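Local coordinates for phage terminase large subunit (Thermus phage P7426, PDB 7KS4), which probably acts as the ATP-driven motor that moves viral DNA into empty capsids, the part described here being its N-terminal ATPase domain, at residues 17-22 and 86-91; 50-55 and 79-84; 67-72 and 131-136; 150-155 and 180-185. One frame throughout, in Å; residues are numbered along the deposited sequence.

Contact 1: residues 17-22 and 86-91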
loop_
_atom_site.group_PDB
_atom_site.type_symbol
_atom_site.label_atom_id
_atom_site.label_comp_id
_atom_site.label_asym_id
_atom_site.label_seq_id
_atom_site.Cartn_x
_atom_site.Cartn_y
_atom_site.Cartn_z
ATOM N N GLU A 17 -10.418 -13.513 -7.283
ATOM C CA GLU A 17 -11.780 -14.027 -7.306
ATOM C C GLU A 17 -12.228 -14.476 -5.919
ATOM O O GLU A 17 -13.383 -14.254 -5.530
ATOM C CB GLU A 17 -11.864 -15.174 -8.306
ATOM C CG GLU A 17 -13.255 -15.673 -8.588
ATOM C CD GLU A 17 -13.998 -14.823 -9.608
ATOM O OE1 GLU A 17 -13.649 -13.631 -9.772
ATOM O OE2 GLU A 17 -14.928 -15.356 -10.252
ATOM N N LEU A 18 -11.338 -15.118 -5.158
ATOM C CA LEU A 18 -11.658 -15.434 -3.767
ATOM C C LEU A 18 -11.971 -14.169 -2.977
ATOM O O LEU A 18 -12.884 -14.154 -2.147
ATOM C CB LEU A 18 -10.501 -16.194 -3.109
ATOM C CG LEU A 18 -10.290 -17.658 -3.501
ATOM C CD1 LEU A 18 -9.017 -18.216 -2.849
ATOM C CD2 LEU A 18 -11.496 -18.494 -3.104
ATOM N N LEU A 19 -11.240 -13.091 -3.226
ATOM C CA LEU A 19 -11.464 -11.875 -2.458
ATOM C C LEU A 19 -12.713 -11.110 -2.874
ATOM O O LEU A 19 -13.084 -10.156 -2.182
ATOM C CB LEU A 19 -10.255 -10.947 -2.578
ATOM C CG LEU A 19 -9.103 -11.235 -1.624
ATOM C CD1 LEU A 19 -7.930 -10.340 -1.965
ATOM C CD2 LEU A 19 -9.544 -11.030 -0.187
ATOM N N GLY A 20 -13.372 -11.492 -3.963
ATOM C CA GLY A 20 -14.411 -10.638 -4.503
ATOM C C GLY A 20 -13.853 -9.352 -5.062
ATOM O O GLY A 20 -14.537 -8.327 -5.058
ATOM N N TYR A 21 -12.625 -9.394 -5.564
ATOM C CA TYR A 21 -11.873 -8.215 -5.968
ATOM C C TYR A 21 -11.669 -8.239 -7.475
ATOM O O TYR A 21 -11.206 -9.242 -8.025
ATOM C CB TYR A 21 -10.531 -8.192 -5.233
ATOM C CG TYR A 21 -9.558 -7.093 -5.616
ATOM C CD1 TYR A 21 -9.887 -5.749 -5.467
ATOM C CD2 TYR A 21 -8.284 -7.407 -6.066
ATOM C CE1 TYR A 21 -8.984 -4.750 -5.792
ATOM C CE2 TYR A 21 -7.364 -6.410 -6.385
ATOM C CZ TYR A 21 -7.723 -5.086 -6.248
ATOM O OH TYR A 21 -6.821 -4.088 -6.555
ATOM N N LYS A 22 -12.016 -7.137 -8.137
ATOM C CA LYS A 22 -11.878 -7.001 -9.587
ATOM C C LYS A 22 -11.064 -5.747 -9.883
ATOM O O LYS A 22 -11.622 -4.666 -10.114
ATOM C CB LYS A 22 -13.246 -6.950 -10.271
ATOM C CG LYS A 22 -13.998 -8.295 -10.273
ATOM C CD LYS A 22 -15.189 -8.312 -9.303
ATOM C CE LYS A 22 -15.972 -9.634 -9.375
ATOM N NZ LYS A 22 -16.421 -10.151 -8.033
ATOM N N VAL A 86 -8.670 -6.305 7.667
ATOM C CA VAL A 86 -9.400 -7.099 8.654
ATOM C C VAL A 86 -10.602 -7.782 8.009
ATOM O O VAL A 86 -10.746 -9.008 8.077
ATOM C CB VAL A 86 -9.828 -6.227 9.846
ATOM C CG1 VAL A 86 -10.761 -7.005 10.776
ATOM C CG2 VAL A 86 -8.605 -5.750 10.617
ATOM N N GLU A 87 -11.497 -6.997 7.396
ATOM C CA GLU A 87 -12.693 -7.587 6.790
ATOM C C GLU A 87 -12.317 -8.717 5.842
ATOM O O GLU A 87 -12.890 -9.814 5.898
ATOM C CB GLU A 87 -13.509 -6.527 6.040
ATOM C CG GLU A 87 -14.874 -7.029 5.528
ATOM C CD GLU A 87 -14.787 -7.828 4.227
ATOM O OE1 GLU A 87 -13.894 -7.534 3.402
ATOM O OE2 GLU A 87 -15.614 -8.751 4.030
ATOM N N LYS A 88 -11.350 -8.459 4.957
ATOM C CA LYS A 88 -10.983 -9.445 3.947
ATOM C C LYS A 88 -10.365 -10.682 4.581
ATOM O O LYS A 88 -10.660 -11.809 4.166
ATOM C CB LYS A 88 -10.015 -8.825 2.938
ATOM C CG LYS A 88 -10.618 -7.682 2.144
ATOM C CD LYS A 88 -9.604 -7.052 1.196
ATOM C CE LYS A 88 -10.297 -6.233 0.121
ATOM N NZ LYS A 88 -11.279 -5.286 0.693
ATOM N N VAL A 89 -9.494 -10.491 5.572
ATOM C CA VAL A 89 -8.825 -11.618 6.216
ATOM C C VAL A 89 -9.829 -12.459 6.996
ATOM O O VAL A 89 -9.795 -13.693 6.954
ATOM C CB VAL A 89 -7.689 -11.103 7.121
ATOM C CG1 VAL A 89 -7.260 -12.159 8.139
ATOM C CG2 VAL A 89 -6.491 -10.668 6.284
ATOM N N GLU A 90 -10.730 -11.811 7.733
ATOM C CA GLU A 90 -11.699 -12.575 8.513
ATOM C C GLU A 90 -12.658 -13.344 7.616
ATOM O O GLU A 90 -13.084 -14.449 7.973
ATOM C CB GLU A 90 -12.446 -11.640 9.469
ATOM C CG GLU A 90 -11.603 -11.295 10.694
ATOM C CD GLU A 90 -12.271 -10.329 11.642
ATOM O OE1 GLU A 90 -13.368 -9.819 11.329
ATOM O OE2 GLU A 90 -11.687 -10.080 12.716
ATOM N N ARG A 91 -12.992 -12.793 6.447
ATOM C CA ARG A 91 -13.842 -13.508 5.503
ATOM C C ARG A 91 -13.077 -14.629 4.809
ATOM O O ARG A 91 -13.553 -15.770 4.731
ATOM C CB ARG A 91 -14.407 -12.528 4.476
ATOM C CG ARG A 91 -15.083 -13.197 3.292
ATOM C CD ARG A 91 -15.943 -12.207 2.521
ATOM N NE ARG A 91 -15.178 -11.034 2.095
ATOM C CZ ARG A 91 -14.453 -10.970 0.982
ATOM N NH1 ARG A 91 -13.797 -9.857 0.684
ATOM N NH2 ARG A 91 -14.381 -12.012 0.164
#
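The Schellman motif that closes helix 13-19 offers the carbonyl of Leu19 to helix 75-92, and Arg91 answers from that helix. NH1 of Arg91 gives the stronger bond to Leu19 O, 3.0 Å with an N-H...O angle of 149°. NH2 of Arg91 adds a weak one to the same Leu19 O at 3.3 Å, so two guanidinium nitrogens grip one oxygen. Leu19 O lies near the guanidinium plane, whereas NH1 stands above the plane of the carbonyl. The arginine chain bends at chi3 (55°), and its NE bonds to Glu87 OE2, one turn back, at 3.0 Å; this salt bridge lies almost in the guanidinium plane and would limit its rotation. Beside this polar pair, Leu19 brings CD2 to within 3.9 Å of Lys88 CB, the two side chains crossing at about a right angle. Lys88 NZ goes on to a salt bridge with Glu50, a residue that binds ADP. Beyond Gly20, with its positive phi (68°), Lys22 O accepts a hydrogen bond from N6 of ADP. Leu19 also packs on Val54 of helix 48-62 and on Leu92, while the far side of helix 75-92 lies against strands 99-104 and 109-115 through Val89.

Contact 2: residues 50-55 and 79-84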
loop_
_atom_site.group_PDB
_atom_site.type_symbol
_atom_site.label_atom_id
_atom_site.label_comp_id
_atom_site.label_asym_id
_atom_site.label_seq_id
_atom_site.Cartn_x
_atom_site.Cartn_y
_atom_site.Cartn_z
ATOM N N GLU A 50 -7.629 0.010 -1.654
ATOM C CA GLU A 50 -8.093 -1.343 -1.926
ATOM C C GLU A 50 -6.942 -2.227 -2.384
ATOM O O GLU A 50 -6.786 -3.361 -1.910
ATOM C CB GLU A 50 -9.202 -1.321 -2.981
ATOM C CG GLU A 50 -10.029 -2.590 -3.012
ATOM C CD GLU A 50 -10.914 -2.731 -1.791
ATOM O OE1 GLU A 50 -11.001 -1.763 -1.005
ATOM O OE2 GLU A 50 -11.519 -3.809 -1.618
ATOM N N ALA A 51 -6.137 -1.726 -3.323
ATOM C CA ALA A 51 -5.028 -2.511 -3.852
ATOM C C ALA A 51 -4.026 -2.848 -2.759
ATOM O O ALA A 51 -3.525 -3.978 -2.687
ATOM C CB ALA A 51 -4.348 -1.750 -4.986
ATOM N N ALA A 52 -3.717 -1.881 -1.896
ATOM C CA ALA A 52 -2.797 -2.159 -0.802
ATOM C C ALA A 52 -3.366 -3.219 0.134
ATOM O O ALA A 52 -2.635 -4.092 0.610
ATOM C CB ALA A 52 -2.485 -0.876 -0.037
ATOM N N SER A 53 -4.666 -3.148 0.427
ATOM C CA SER A 53 -5.261 -4.125 1.335
ATOM C C SER A 53 -5.185 -5.525 0.745
ATOM O O SER A 53 -4.892 -6.494 1.459
ATOM C CB SER A 53 -6.708 -3.739 1.657
ATOM O OG SER A 53 -7.593 -4.049 0.588
ATOM N N VAL A 54 -5.411 -5.652 -0.566
ATOM C CA VAL A 54 -5.317 -6.959 -1.214
ATOM C C VAL A 54 -3.908 -7.517 -1.094
ATOM O O VAL A 54 -3.722 -8.720 -0.868
ATOM C CB VAL A 54 -5.757 -6.857 -2.684
ATOM C CG1 VAL A 54 -5.488 -8.171 -3.428
ATOM C CG2 VAL A 54 -7.241 -6.506 -2.747
ATOM N N GLU A 55 -2.894 -6.664 -1.272
ATOM C CA GLU A 55 -1.510 -7.117 -1.138
ATOM C C GLU A 55 -1.250 -7.678 0.252
ATOM O O GLU A 55 -0.626 -8.737 0.401
ATOM C CB GLU A 55 -0.548 -5.962 -1.435
ATOM C CG GLU A 55 -0.543 -5.511 -2.893
ATOM C CD GLU A 55 0.336 -6.374 -3.776
ATOM O OE1 GLU A 55 1.298 -6.980 -3.260
ATOM O OE2 GLU A 55 0.060 -6.456 -4.993
ATOM N N GLU A 79 -6.110 3.359 9.957
ATOM C CA GLU A 79 -7.265 2.497 10.186
ATOM C C GLU A 79 -7.995 2.156 8.898
ATOM O O GLU A 79 -8.704 1.145 8.850
ATOM C CB GLU A 79 -8.249 3.163 11.153
ATOM C CG GLU A 79 -7.814 3.150 12.610
ATOM C CD GLU A 79 -8.660 4.068 13.484
ATOM O OE1 GLU A 79 -9.817 4.358 13.104
ATOM O OE2 GLU A 79 -8.163 4.503 14.546
ATOM N N ILE A 80 -7.852 2.977 7.858
ATOM C CA ILE A 80 -8.588 2.733 6.621
ATOM C C ILE A 80 -8.124 1.427 5.991
ATOM O O ILE A 80 -8.906 0.485 5.827
ATOM C CB ILE A 80 -8.431 3.917 5.652
ATOM C CG1 ILE A 80 -9.026 5.180 6.278
ATOM C CG2 ILE A 80 -9.122 3.614 4.320
ATOM C CD1 ILE A 80 -8.762 6.437 5.491
ATOM N N ILE A 81 -6.843 1.349 5.632
ATOM C CA ILE A 81 -6.337 0.119 5.034
ATOM C C ILE A 81 -6.398 -1.021 6.042
ATOM O O ILE A 81 -6.797 -2.141 5.702
ATOM C CB ILE A 81 -4.915 0.334 4.488
ATOM C CG1 ILE A 81 -4.970 1.251 3.264
ATOM C CG2 ILE A 81 -4.255 -1.001 4.127
ATOM C CD1 ILE A 81 -3.604 1.675 2.741
ATOM N N PHE A 82 -6.019 -0.760 7.296
ATOM C CA PHE A 82 -6.059 -1.813 8.304
ATOM C C PHE A 82 -7.450 -2.425 8.405
ATOM O O PHE A 82 -7.599 -3.650 8.429
ATOM C CB PHE A 82 -5.620 -1.283 9.667
ATOM C CG PHE A 82 -5.563 -2.350 10.725
ATOM C CD1 PHE A 82 -6.634 -2.555 11.583
ATOM C CD2 PHE A 82 -4.456 -3.173 10.835
ATOM C CE1 PHE A 82 -6.591 -3.549 12.548
ATOM C CE2 PHE A 82 -4.406 -4.165 11.798
ATOM C CZ PHE A 82 -5.476 -4.355 12.653
ATOM N N GLY A 83 -8.482 -1.583 8.464
ATOM C CA GLY A 83 -9.838 -2.095 8.594
ATOM C C GLY A 83 -10.270 -2.918 7.396
ATOM O O GLY A 83 -11.006 -3.899 7.530
ATOM N N ARG A 84 -9.826 -2.527 6.204
ATOM C CA ARG A 84 -10.165 -3.295 5.015
ATOM C C ARG A 84 -9.440 -4.632 4.996
ATOM O O ARG A 84 -10.006 -5.644 4.564
ATOM C CB ARG A 84 -9.836 -2.491 3.768
ATOM C CG ARG A 84 -10.656 -1.241 3.672
ATOM C CD ARG A 84 -10.336 -0.486 2.429
ATOM N NE ARG A 84 -10.980 0.820 2.426
ATOM C CZ ARG A 84 -11.284 1.496 1.329
ATOM N NH1 ARG A 84 -11.006 0.971 0.146
ATOM N NH2 ARG A 84 -11.869 2.681 1.418
#
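Glu50 and Arg84 meet with their side chains crossing at about a right angle, beside a small apolar contact between helix 48-62, which follows the P-loop (Walker A), and helix 75-92. Arg84 is extended from CG to NE, while Glu50 bends at chi2 (70°), which turns its CD back from a CB that points away from the other helix. NH1 of Arg84 reaches Glu50 OE1 at 3.0 Å in a salt bridge, nearly along the C-O axis of the carboxylate. The hydrogen bond is bent (N-H...O 134°), and the flat groups are turned 56° apart. Alongside the salt bridge, CB of Ser53 lies 4.0 Å from CB of Arg84, and Ala52 CB touches the tip of Ile81, CD1, at 3.9 Å. Ser53 OG sits between its backbone N and carbonyl carbon and turns back to Glu50 O at 2.7 Å, an oxygen that also takes the helical bond from Val54 N. The segment axes pass 8.9 Å apart, with Ala52 and Ser53 at the interface. Both charged residues touch ADP, and Glu50 OE2 is held by Lys88. Two cations thus share one carboxylate, which would probably favour its ionised form and fix its place beside the nucleotide.

Contact 3: residues 67-72 and 131-136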
loop_
_atom_site.group_PDB
_atom_site.type_symbol
_atom_site.label_atom_id
_atom_site.label_comp_id
_atom_site.label_asym_id
_atom_site.label_seq_id
_atom_site.Cartn_x
_atom_site.Cartn_y
_atom_site.Cartn_z
ATOM N N GLN A 67 5.281 -10.892 8.291
ATOM C CA GLN A 67 4.985 -9.755 9.150
ATOM C C GLN A 67 5.026 -8.488 8.314
ATOM O O GLN A 67 5.956 -8.288 7.523
ATOM C CB GLN A 67 5.972 -9.662 10.320
ATOM C CG GLN A 67 5.864 -10.837 11.295
ATOM C CD GLN A 67 6.783 -10.700 12.494
ATOM O OE1 GLN A 67 6.386 -10.977 13.626
ATOM N NE2 GLN A 67 8.018 -10.280 12.252
ATOM N N GLY A 68 4.020 -7.637 8.492
ATOM C CA GLY A 68 3.939 -6.404 7.736
ATOM C C GLY A 68 3.238 -5.322 8.525
ATOM O O GLY A 68 2.520 -5.584 9.495
ATOM N N TRP A 69 3.467 -4.090 8.093
ATOM C CA TRP A 69 2.835 -2.913 8.661
ATOM C C TRP A 69 2.186 -2.113 7.545
ATOM O O TRP A 69 2.663 -2.119 6.407
ATOM C CB TRP A 69 3.844 -1.981 9.362
ATOM C CG TRP A 69 4.444 -2.475 10.639
ATOM C CD1 TRP A 69 4.185 -3.650 11.281
ATOM C CD2 TRP A 69 5.421 -1.790 11.432
ATOM N NE1 TRP A 69 4.943 -3.738 12.431
ATOM C CE2 TRP A 69 5.707 -2.606 12.543
ATOM C CE3 TRP A 69 6.080 -0.562 11.306
ATOM C CZ2 TRP A 69 6.626 -2.232 13.527
ATOM C CZ3 TRP A 69 6.989 -0.192 12.282
ATOM C CH2 TRP A 69 7.255 -1.025 13.377
ATOM N N ILE A 70 1.108 -1.415 7.881
ATOM C CA ILE A 70 0.656 -0.260 7.116
ATOM C C ILE A 70 0.884 0.967 7.983
ATOM O O ILE A 70 0.449 1.010 9.142
ATOM C CB ILE A 70 -0.816 -0.376 6.674
ATOM C CG1 ILE A 70 -1.225 0.875 5.866
ATOM C CG2 ILE A 70 -1.735 -0.617 7.862
ATOM C CD1 ILE A 70 -1.814 2.040 6.680
ATOM N N ILE A 71 1.592 1.949 7.435
ATOM C CA ILE A 71 1.927 3.176 8.145
ATOM C C ILE A 71 1.283 4.333 7.400
ATOM O O ILE A 71 1.425 4.445 6.177
ATOM C CB ILE A 71 3.449 3.382 8.249
ATOM C CG1 ILE A 71 4.131 2.068 8.637
ATOM C CG2 ILE A 71 3.754 4.507 9.257
ATOM C CD1 ILE A 71 5.638 2.142 8.668
ATOM N N ALA A 72 0.579 5.182 8.132
ATOM C CA ALA A 72 -0.017 6.398 7.600
ATOM C C ALA A 72 0.429 7.574 8.441
ATOM O O ALA A 72 1.095 7.401 9.469
ATOM C CB ALA A 72 -1.552 6.295 7.595
ATOM N N GLU A 131 1.394 -11.681 10.866
ATOM C CA GLU A 131 1.034 -10.523 11.672
ATOM C C GLU A 131 0.997 -9.267 10.812
ATOM O O GLU A 131 1.904 -9.031 10.007
ATOM C CB GLU A 131 2.024 -10.320 12.823
ATOM C CG GLU A 131 1.678 -9.151 13.712
ATOM C CD GLU A 131 2.518 -9.112 14.973
ATOM O OE1 GLU A 131 3.385 -9.994 15.144
ATOM O OE2 GLU A 131 2.307 -8.197 15.791
ATOM N N PHE A 132 -0.045 -8.459 11.001
ATOM C CA PHE A 132 -0.206 -7.201 10.283
ATOM C C PHE A 132 -0.643 -6.135 11.271
ATOM O O PHE A 132 -1.614 -6.334 12.008
ATOM C CB PHE A 132 -1.235 -7.342 9.157
ATOM C CG PHE A 132 -1.388 -6.116 8.298
ATOM C CD1 PHE A 132 -0.354 -5.694 7.477
ATOM C CD2 PHE A 132 -2.581 -5.409 8.282
ATOM C CE1 PHE A 132 -0.495 -4.572 6.670
ATOM C CE2 PHE A 132 -2.732 -4.287 7.477
ATOM C CZ PHE A 132 -1.690 -3.872 6.667
ATOM N N ARG A 133 0.073 -5.013 11.289
ATOM C CA ARG A 133 -0.207 -3.940 12.231
ATOM C C ARG A 133 -0.395 -2.624 11.503
ATOM O O ARG A 133 0.216 -2.376 10.461
ATOM C CB ARG A 133 0.912 -3.759 13.246
ATOM C CG ARG A 133 0.996 -4.843 14.286
ATOM C CD ARG A 133 1.139 -4.232 15.666
ATOM N NE ARG A 133 1.901 -5.091 16.556
ATOM C CZ ARG A 133 2.017 -4.891 17.862
ATOM N NH1 ARG A 133 2.735 -5.727 18.591
ATOM N NH2 ARG A 133 1.406 -3.860 18.434
ATOM N N GLY A 134 -1.244 -1.778 12.078
ATOM C CA GLY A 134 -1.340 -0.393 11.663
ATOM C C GLY A 134 -0.446 0.480 12.528
ATOM O O GLY A 134 -0.335 0.277 13.735
ATOM N N LYS A 135 0.204 1.448 11.885
ATOM C CA LYS A 135 1.133 2.345 12.555
ATOM C C LYS A 135 0.899 3.768 12.071
ATOM O O LYS A 135 0.387 3.996 10.971
ATOM C CB LYS A 135 2.591 1.942 12.304
ATOM C CG LYS A 135 2.992 0.611 12.930
ATOM C CD LYS A 135 2.941 0.683 14.444
ATOM C CE LYS A 135 3.451 -0.589 15.080
ATOM N NZ LYS A 135 3.328 -0.530 16.563
ATOM N N SER A 136 1.298 4.721 12.912
ATOM C CA SER A 136 1.087 6.145 12.684
ATOM C C SER A 136 2.421 6.880 12.701
ATOM O O SER A 136 3.236 6.678 13.610
ATOM C CB SER A 136 0.168 6.741 13.753
ATOM O OG SER A 136 0.307 8.151 13.808
#
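Trp69 and Lys135 make the broad side-chain contact between parallel strands 67-72 and 126-136. Lys135 CG lies over one face of the indole, 4.0 Å from the centroid of the six-membered ring, a CH-pi contact, and its CE follows at 3.9 Å from Trp69 CZ2. The lysine bends at chi2 (-65°), and its NZ ends on Asn142 O; any cation-pi attraction to Trp69 is long and weak. Arg133 CB packs at 3.8 Å from Trp69 CD1, its side chain running beside the indole. On the opposite face of the sheet Ile70 CG2 meets Phe132 CZ at 3.5 Å, the phenyl lying obliquely against the Gly68 carbonyl. Five backbone hydrogen bonds join the strands, Lys135 N to Ile70 O being the shortest at 2.8 Å. Packing is thinner at the partly exposed end, where Gln67 OE1 and Glu131 OE1 stand 3.5 Å apart with their flat groups turned 74° from each other. Each has other polar partners: Gln67 NE2 bonds to Thr147 O, and Glu131 OE2 to Arg109 NE and, at 3.2 Å, to Arg133 NE. Strand 67-72 continues the central sheet to strand 150-153; Phe132 packs on helices 48-62 and 75-92, while Ile71, on the Trp69 face, meets helix 161-175.

Contact 4: residues 150-155 and 180-185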
loop_
_atom_site.group_PDB
_atom_site.type_symbol
_atom_site.label_atom_id
_atom_site.label_comp_id
_atom_site.label_asym_id
_atom_site.label_seq_id
_atom_site.Cartn_x
_atom_site.Cartn_y
_atom_site.Cartn_z
ATOM N N PHE A 150 7.010 -7.014 4.620
ATOM C CA PHE A 150 6.393 -6.058 3.715
ATOM C C PHE A 150 5.898 -4.867 4.517
ATOM O O PHE A 150 5.628 -4.969 5.716
ATOM C CB PHE A 150 5.246 -6.690 2.911
ATOM C CG PHE A 150 4.057 -7.109 3.746
ATOM C CD1 PHE A 150 2.918 -6.309 3.804
ATOM C CD2 PHE A 150 4.063 -8.307 4.445
ATOM C CE1 PHE A 150 1.810 -6.687 4.555
ATOM C CE2 PHE A 150 2.943 -8.700 5.198
ATOM C CZ PHE A 150 1.821 -7.884 5.250
ATOM N N VAL A 151 5.771 -3.735 3.834
ATOM C CA VAL A 151 5.260 -2.526 4.465
ATOM C C VAL A 151 4.492 -1.735 3.424
ATOM O O VAL A 151 4.859 -1.711 2.246
ATOM C CB VAL A 151 6.388 -1.674 5.087
ATOM C CG1 VAL A 151 7.355 -1.189 4.013
ATOM C CG2 VAL A 151 5.805 -0.505 5.849
ATOM N N ILE A 152 3.406 -1.109 3.868
ATOM C CA ILE A 152 2.631 -0.182 3.055
ATOM C C ILE A 152 2.716 1.185 3.707
ATOM O O ILE A 152 2.428 1.324 4.902
ATOM C CB ILE A 152 1.165 -0.634 2.928
ATOM C CG1 ILE A 152 1.096 -2.014 2.274
ATOM C CG2 ILE A 152 0.357 0.400 2.137
ATOM C CD1 ILE A 152 -0.136 -2.823 2.678
ATOM N N LEU A 153 3.117 2.189 2.927
ATOM C CA LEU A 153 3.097 3.580 3.366
ATOM C C LEU A 153 1.940 4.254 2.650
ATOM O O LEU A 153 1.958 4.385 1.421
ATOM C CB LEU A 153 4.412 4.302 3.069
ATOM C CG LEU A 153 5.543 4.101 4.076
ATOM C CD1 LEU A 153 6.072 2.689 4.021
ATOM C CD2 LEU A 153 6.664 5.106 3.826
ATOM N N ASP A 154 0.937 4.666 3.416
ATOM C CA ASP A 154 -0.234 5.345 2.880
ATOM C C ASP A 154 -0.068 6.846 3.075
ATOM O O ASP A 154 0.440 7.292 4.107
ATOM C CB ASP A 154 -1.504 4.854 3.570
ATOM C CG ASP A 154 -2.769 5.314 2.869
ATOM O OD1 ASP A 154 -2.723 5.589 1.652
ATOM O OD2 ASP A 154 -3.813 5.388 3.539
ATOM N N GLU A 155 -0.488 7.620 2.079
ATOM C CA GLU A 155 -0.197 9.057 2.018
ATOM C C GLU A 155 1.255 9.328 2.409
ATOM O O GLU A 155 1.574 10.168 3.261
ATOM C CB GLU A 155 -1.175 9.856 2.872
ATOM C CG GLU A 155 -2.458 10.218 2.110
ATOM C CD GLU A 155 -2.171 11.000 0.824
ATOM O OE1 GLU A 155 -1.696 12.155 0.907
ATOM O OE2 GLU A 155 -2.388 10.443 -0.271
ATOM N N LEU A 180 5.325 -0.995 -0.584
ATOM C CA LEU A 180 4.374 -0.333 -1.466
ATOM C C LEU A 180 4.143 1.071 -0.914
ATOM O O LEU A 180 3.554 1.233 0.158
ATOM C CB LEU A 180 3.078 -1.131 -1.552
ATOM C CG LEU A 180 1.951 -0.524 -2.376
ATOM C CD1 LEU A 180 2.376 -0.263 -3.820
ATOM C CD2 LEU A 180 0.748 -1.462 -2.309
ATOM N N ILE A 181 4.611 2.075 -1.649
ATOM C CA ILE A 181 4.669 3.461 -1.197
ATOM C C ILE A 181 3.681 4.236 -2.048
ATOM O O ILE A 181 3.925 4.463 -3.237
ATOM C CB ILE A 181 6.090 4.023 -1.319
ATOM C CG1 ILE A 181 7.056 3.126 -0.532
ATOM C CG2 ILE A 181 6.159 5.471 -0.832
ATOM C CD1 ILE A 181 8.524 3.440 -0.776
ATOM N N ILE A 182 2.580 4.658 -1.443
ATOM C CA ILE A 182 1.436 5.187 -2.175
ATOM C C ILE A 182 1.062 6.540 -1.590
ATOM O O ILE A 182 1.074 6.728 -0.370
ATOM C CB ILE A 182 0.231 4.216 -2.139
ATOM C CG1 ILE A 182 -0.245 3.980 -0.706
ATOM C CG2 ILE A 182 0.620 2.899 -2.770
ATOM C CD1 ILE A 182 -1.402 2.994 -0.578
ATOM N N SER A 183 0.735 7.490 -2.463
ATOM C CA SER A 183 0.373 8.815 -1.975
ATOM C C SER A 183 -0.199 9.663 -3.098
ATOM O O SER A 183 0.107 9.451 -4.273
ATOM C CB SER A 183 1.592 9.537 -1.380
ATOM O OG SER A 183 1.207 10.674 -0.623
ATOM N N THR A 184 -1.023 10.628 -2.721
ATOM C CA THR A 184 -1.134 11.795 -3.577
ATOM C C THR A 184 0.093 12.672 -3.345
ATOM O O THR A 184 0.622 12.703 -2.231
ATOM C CB THR A 184 -2.402 12.588 -3.270
ATOM O OG1 THR A 184 -2.333 13.079 -1.928
ATOM C CG2 THR A 184 -3.637 11.708 -3.426
ATOM N N PRO A 185 0.596 13.352 -4.370
ATOM C CA PRO A 185 1.879 14.047 -4.221
ATOM C C PRO A 185 1.760 15.310 -3.379
ATOM O O PRO A 185 0.705 15.949 -3.313
ATOM C CB PRO A 185 2.277 14.374 -5.665
ATOM C CG PRO A 185 0.986 14.433 -6.406
ATOM C CD PRO A 185 0.094 13.413 -5.753
#
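Backbone hydrogen bonds tie Val151 and Leu153 to Leu180 and Ile182, pairing the predicted Walker B strand with strand 178-183. They alternate across the parallel strands: Leu180 N to Val151 O, Leu153 N to Leu180 O, and Ile182 N to Leu153 O at 2.9 Å. Apolar contacts line both faces. Ile152 CG1 lies 4.4 Å from Leu180 CB on the side of helix 48-62, and Leu153 CB lies 4.4 Å from Ile181 CG2 on the side of Trp164. Polar side chains take over toward the C-terminal ends of the segments. The Glu155 chain bends at chi2 (-57°), which swings CD toward Thr184: OE2 accepts an almost straight bond from Thr184 N (2.8 Å, 176°), and OE1 accepts one from Thr184 OG1 at 3.0 Å. Both oxygens are met on their syn sides, the donors somewhat out of the carboxylate plane. Ser183 OG bonds to Thr184 O at 2.7 Å and accepts from Ala157 N. Asp154, which binds magnesium in structures of this protein, is held through OD2 by Gln77. Glu155, the predicted ATPase catalytic residue, is thus held by two bonds to Thr184, just past strand 178-183, which would restrain its carboxylate in this structure with partially bound ADP.

Contacts 2, 3 and 4 are buried near the domain centre, whereas contact 1 is partly buried and lies nearer its periphery. Contacts 3 and 4 belong to one sheet, where strands 67-72 and 150-153 are neighbours, and backbone bonding dominates both. Contact 2 packs its helices on that sheet: Ile81 touches Ile70 of contact 3, and Ala52 touches Leu180 of contact 4. Contact 1 shares helix 75-92 with contact 2, and Lys88 links them by its salt bridge to Glu50. The charged pair of contact 2 touches ADP; Arg91 of contact 1 holds a helix end; in contact 4 carboxylates end the Walker B segment, and contact 3 keeps its charged pairs toward its partly exposed end.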